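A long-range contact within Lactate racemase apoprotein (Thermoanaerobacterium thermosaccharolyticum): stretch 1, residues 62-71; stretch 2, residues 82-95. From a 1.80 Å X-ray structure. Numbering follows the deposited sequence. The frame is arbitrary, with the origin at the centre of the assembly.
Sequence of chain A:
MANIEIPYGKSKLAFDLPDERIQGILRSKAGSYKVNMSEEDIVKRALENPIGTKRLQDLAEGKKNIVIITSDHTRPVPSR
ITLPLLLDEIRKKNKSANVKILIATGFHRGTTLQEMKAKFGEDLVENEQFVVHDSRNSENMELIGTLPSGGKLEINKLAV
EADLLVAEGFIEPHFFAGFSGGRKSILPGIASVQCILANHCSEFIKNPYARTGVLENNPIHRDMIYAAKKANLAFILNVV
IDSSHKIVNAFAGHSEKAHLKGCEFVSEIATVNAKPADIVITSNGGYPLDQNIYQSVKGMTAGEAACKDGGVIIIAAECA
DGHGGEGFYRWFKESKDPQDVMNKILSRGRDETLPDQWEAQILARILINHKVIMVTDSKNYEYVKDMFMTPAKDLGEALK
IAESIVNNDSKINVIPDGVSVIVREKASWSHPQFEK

Stretch 1 (62-71) GKKNIVIITS
Stretch 2 (82-95) TLPLLLDEIRKKNK

A β-strand that includes Ile66 to Thr70 packs on an α-helix that begins earlier in the chain and carries Leu83, Leu86, Leu87 and Ile90. Their axes approach to 11.0 Å and their N-to-C directions differ by 162°, so the two run nearly antiparallel. The register follows from CA separations: Thr70 CA to Leu83 CA 8.5 Å, Ile68 CA to Leu86 CA 8.7 Å, Ile66 CA to Ile90 CA 8.8 Å, narrowing to 6.5 Å between Gly62 CA and Asn94 CA. The near-constant spacing along the strand is filled by side chains from both elements.

The strand's phi/psi values, from -98/139 at Ile66 through -106/125 at Ile68 to -126/162 at Thr70, alternate its side chains. Ile66, Ile68 and Thr70 direct CA-to-CB toward the helix; Val67 and Ile69 point away. The helix (Leu86 -67/-43, Leu87 -64/-41) is held by bonds such as Leu87 N to Leu83 O (2.8 Å) and Ile90 N to Leu86 O (2.9 Å). It is kinked at Pro84, whose nitrogen has no hydrogen to give to the preceding turn.

Ile68 is the centre of the apolar contact, with 90 Å² covered. In its mt rotamer (chi1 -56°, chi2 170°) the closest pairs are Ile68 CG2 to Leu83 CD2 (4.0 Å) and Leu86 CD1 (4.3 Å), and Ile68 CD1 to Leu87 CD2 (3.8 Å) and Ile90 CD1 (3.6 Å). Leu83 (chi1 -76°, chi2 174°), Leu86 (-80°, 165°), Leu87 (-67°, 161°) and Ile90 (-74°, 160°) are all mt, a staggered rotamer common on helices. Leu86 and Ile90 point CA-to-CB toward the strand; Leu83 and Leu87 leave sideways, yet in mt their ends come nearer it. Ile66, also mt (-53°, 176°), brings CD1 to 3.7 Å from Ile90 CG2, so Ile90 contacts two strand residues. Thr70 (chi1 -164°, t) sets OG1 4.2 Å from Leu83 CD1; this is packing, and the hydroxyl is hydrogen-bonded elsewhere in the structure.

Polar closure comes beyond the helix. A type I turn from Arg91 to Asn94, with Asn94 N to Arg91 O at 3.1 Å, ends at Asn94 (-160/72). Asn94 points CA-to-CB toward stretch 1, and its t rotamer (chi1 -168°, chi2 -6°) lets ND2 donate to Lys63 O at 2.9 Å with an N-H...O angle of 159°. Two waters supplement this link: one accepts from Gly62 N (2.7 Å) and donates to Lys93 O (3.0 Å); the other donates to Asn94 OD1 (2.8 Å) and weakly to Lys63 O (3.4 Å). Gly62 adopts positive phi (71/8), which favours glycine.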

# COMPACT_ATOMS: atom_id res chain seq x y z
N GLY A 62 27.05 10.55 -1.31
CA GLY A 62 27.81 9.63 -0.48
C GLY A 62 27.17 9.17 0.83
O GLY A 62 27.85 8.55 1.66
N LYS A 63 25.90 9.51 1.06
CA LYS A 63 25.22 9.09 2.29
C LYS A 63 24.57 7.73 2.07
O LYS A 63 24.06 7.48 0.97
CB LYS A 63 24.12 10.08 2.65
CG LYS A 63 24.62 11.51 2.89
CD LYS A 63 25.46 11.61 4.12
CE LYS A 63 25.49 13.01 4.70
NZ LYS A 63 26.66 13.76 4.22
N LYS A 64 24.52 6.87 3.08
CA LYS A 64 23.95 5.52 2.86
C LYS A 64 22.69 5.20 3.63
O LYS A 64 22.24 4.05 3.66
CB LYS A 64 25.02 4.45 3.15
CG LYS A 64 25.31 4.20 4.60
CD LYS A 64 26.65 3.43 4.78
CE LYS A 64 26.97 3.22 6.23
NZ LYS A 64 28.31 2.61 6.34
N ASN A 65 22.12 6.16 4.35
CA ASN A 65 20.93 5.87 5.13
C ASN A 65 20.28 7.21 5.29
O ASN A 65 20.55 7.91 6.26
CB ASN A 65 21.31 5.23 6.49
CG ASN A 65 20.09 4.90 7.40
OD1 ASN A 65 18.94 4.70 6.97
ND2 ASN A 65 20.38 4.80 8.70
N ILE A 66 19.44 7.56 4.33
CA ILE A 66 18.66 8.80 4.35
C ILE A 66 17.23 8.59 4.83
O ILE A 66 16.61 7.58 4.52
CB ILE A 66 18.66 9.43 2.96
CG1 ILE A 66 20.11 9.58 2.49
CG2 ILE A 66 17.95 10.78 2.95
CD1 ILE A 66 20.27 10.08 1.11
N VAL A 67 16.74 9.52 5.65
CA VAL A 67 15.37 9.45 6.15
C VAL A 67 14.71 10.78 5.74
O VAL A 67 15.29 11.84 5.95
CB VAL A 67 15.29 9.23 7.69
CG1 VAL A 67 13.82 9.40 8.22
CG2 VAL A 67 15.92 7.81 8.08
N ILE A 68 13.57 10.69 5.07
CA ILE A 68 12.71 11.86 4.86
C ILE A 68 11.49 11.75 5.77
O ILE A 68 10.73 10.76 5.65
CB ILE A 68 12.13 11.90 3.48
CG1 ILE A 68 13.23 11.85 2.40
CG2 ILE A 68 11.26 13.17 3.27
CD1 ILE A 68 12.67 11.63 0.97
N ILE A 69 11.26 12.77 6.59
CA ILE A 69 10.08 12.79 7.44
C ILE A 69 8.98 13.46 6.63
O ILE A 69 9.21 14.51 5.99
CB ILE A 69 10.27 13.56 8.74
CG1 ILE A 69 11.40 12.95 9.60
CG2 ILE A 69 8.97 13.49 9.55
CD1 ILE A 69 11.81 13.78 10.85
N THR A 70 7.80 12.81 6.61
CA THR A 70 6.65 13.35 5.94
C THR A 70 5.49 13.40 6.91
O THR A 70 5.49 12.71 7.96
CB THR A 70 6.27 12.51 4.71
OG1 THR A 70 5.37 13.25 3.85
CG2 THR A 70 5.61 11.22 5.11
N SER A 71 4.48 14.21 6.58
CA SER A 71 3.29 14.32 7.37
C SER A 71 2.29 13.16 7.20
O SER A 71 2.31 12.40 6.25
CB SER A 71 2.59 15.65 7.12
OG SER A 71 3.39 16.74 7.58
N THR A 82 5.37 16.30 -4.00
CA THR A 82 6.61 16.70 -3.36
C THR A 82 7.59 15.55 -3.14
O THR A 82 8.78 15.72 -3.38
CB THR A 82 6.33 17.37 -2.00
OG1 THR A 82 5.53 16.49 -1.21
CG2 THR A 82 5.63 18.73 -2.18
N LEU A 83 7.11 14.38 -2.72
CA LEU A 83 8.03 13.25 -2.47
C LEU A 83 8.84 12.78 -3.69
O LEU A 83 10.04 12.58 -3.54
CB LEU A 83 7.29 12.11 -1.80
CG LEU A 83 7.01 12.38 -0.32
CD1 LEU A 83 6.13 11.26 0.25
CD2 LEU A 83 8.40 12.54 0.51
N PRO A 84 8.19 12.62 -4.89
CA PRO A 84 9.03 12.23 -6.03
C PRO A 84 10.12 13.24 -6.35
O PRO A 84 11.21 12.86 -6.86
CB PRO A 84 8.05 12.15 -7.17
CG PRO A 84 6.79 11.74 -6.58
CD PRO A 84 6.76 12.49 -5.23
N LEU A 85 9.84 14.51 -6.14
CA LEU A 85 10.83 15.55 -6.48
C LEU A 85 11.92 15.57 -5.45
O LEU A 85 13.09 15.74 -5.78
CB LEU A 85 10.15 16.91 -6.60
CG LEU A 85 9.19 17.08 -7.77
CD1 LEU A 85 8.38 18.35 -7.58
CD2 LEU A 85 9.95 17.04 -9.05
N LEU A 86 11.58 15.30 -4.19
CA LEU A 86 12.65 15.14 -3.18
C LEU A 86 13.53 13.90 -3.41
O LEU A 86 14.77 13.95 -3.29
CB LEU A 86 12.02 15.04 -1.79
CG LEU A 86 11.58 16.33 -1.09
CD1 LEU A 86 10.66 15.94 0.09
CD2 LEU A 86 12.78 17.13 -0.56
N LEU A 87 12.87 12.78 -3.74
CA LEU A 87 13.58 11.52 -4.02
C LEU A 87 14.47 11.64 -5.25
O LEU A 87 15.57 11.12 -5.28
CB LEU A 87 12.56 10.41 -4.22
CG LEU A 87 11.76 10.02 -2.98
CD1 LEU A 87 10.45 9.27 -3.34
CD2 LEU A 87 12.60 9.23 -2.02
N ASP A 88 13.98 12.30 -6.28
CA ASP A 88 14.79 12.52 -7.49
C ASP A 88 16.01 13.37 -7.15
O ASP A 88 17.13 13.04 -7.55
CB ASP A 88 13.97 13.14 -8.62
CG ASP A 88 14.69 13.12 -9.95
OD1 ASP A 88 14.93 12.01 -10.47
OD2 ASP A 88 15.02 14.20 -10.49
N GLU A 89 15.79 14.47 -6.42
CA GLU A 89 16.88 15.35 -5.97
C GLU A 89 17.95 14.62 -5.15
O GLU A 89 19.13 14.74 -5.39
CB GLU A 89 16.28 16.52 -5.15
CG GLU A 89 17.28 17.50 -4.53
CD GLU A 89 17.99 18.40 -5.57
OE1 GLU A 89 17.59 18.40 -6.76
OE2 GLU A 89 18.91 19.12 -5.16
N ILE A 90 17.51 13.87 -4.14
CA ILE A 90 18.37 12.96 -3.40
C ILE A 90 19.20 12.03 -4.30
O ILE A 90 20.35 11.77 -3.97
CB ILE A 90 17.54 12.13 -2.40
CG1 ILE A 90 17.11 13.01 -1.20
CG2 ILE A 90 18.34 10.92 -1.88
CD1 ILE A 90 15.90 12.50 -0.34
N ARG A 91 18.62 11.54 -5.38
CA ARG A 91 19.25 10.49 -6.21
C ARG A 91 20.16 11.07 -7.28
O ARG A 91 20.95 10.33 -7.89
CB ARG A 91 18.19 9.57 -6.81
CG ARG A 91 17.58 8.65 -5.72
CD ARG A 91 16.38 7.80 -6.23
NE ARG A 91 16.01 6.82 -5.22
CZ ARG A 91 14.79 6.45 -4.87
NH1 ARG A 91 13.69 6.99 -5.39
NH2 ARG A 91 14.66 5.52 -3.93
N LYS A 92 20.08 12.39 -7.46
CA LYS A 92 20.82 13.02 -8.56
C LYS A 92 22.32 12.73 -8.48
O LYS A 92 22.97 12.48 -9.52
CB LYS A 92 20.53 14.51 -8.59
CG LYS A 92 19.26 14.87 -9.33
CD LYS A 92 19.15 16.39 -9.42
CE LYS A 92 17.73 16.86 -9.80
NZ LYS A 92 17.49 16.88 -11.28
N LYS A 93 22.88 12.74 -7.29
CA LYS A 93 24.29 12.44 -7.16
C LYS A 93 24.52 11.20 -6.28
O LYS A 93 25.61 10.96 -5.82
CB LYS A 93 25.06 13.69 -6.70
CG LYS A 93 25.04 14.83 -7.68
CD LYS A 93 25.83 16.08 -7.13
CE LYS A 93 26.19 17.11 -8.23
NZ LYS A 93 26.82 18.32 -7.60
N ASN A 94 23.47 10.36 -6.14
CA ASN A 94 23.47 9.18 -5.27
C ASN A 94 22.36 8.19 -5.72
O ASN A 94 21.30 8.01 -5.05
CB ASN A 94 23.31 9.63 -3.82
CG ASN A 94 23.58 8.56 -2.83
OD1 ASN A 94 23.79 7.41 -3.20
ND2 ASN A 94 23.56 8.92 -1.55
N LYS A 95 22.57 7.54 -6.88
CA LYS A 95 21.47 6.85 -7.51
C LYS A 95 20.98 5.70 -6.64
O LYS A 95 19.81 5.39 -6.68
CB LYS A 95 21.79 6.32 -8.91
CG LYS A 95 21.98 7.42 -9.96
CD LYS A 95 20.71 8.14 -10.33
CE LYS A 95 21.03 9.42 -11.12
NZ LYS A 95 19.83 9.79 -11.88
O HOH W 1 26.70 9.21 -3.67
O HOH W 2 24.75 5.34 -1.61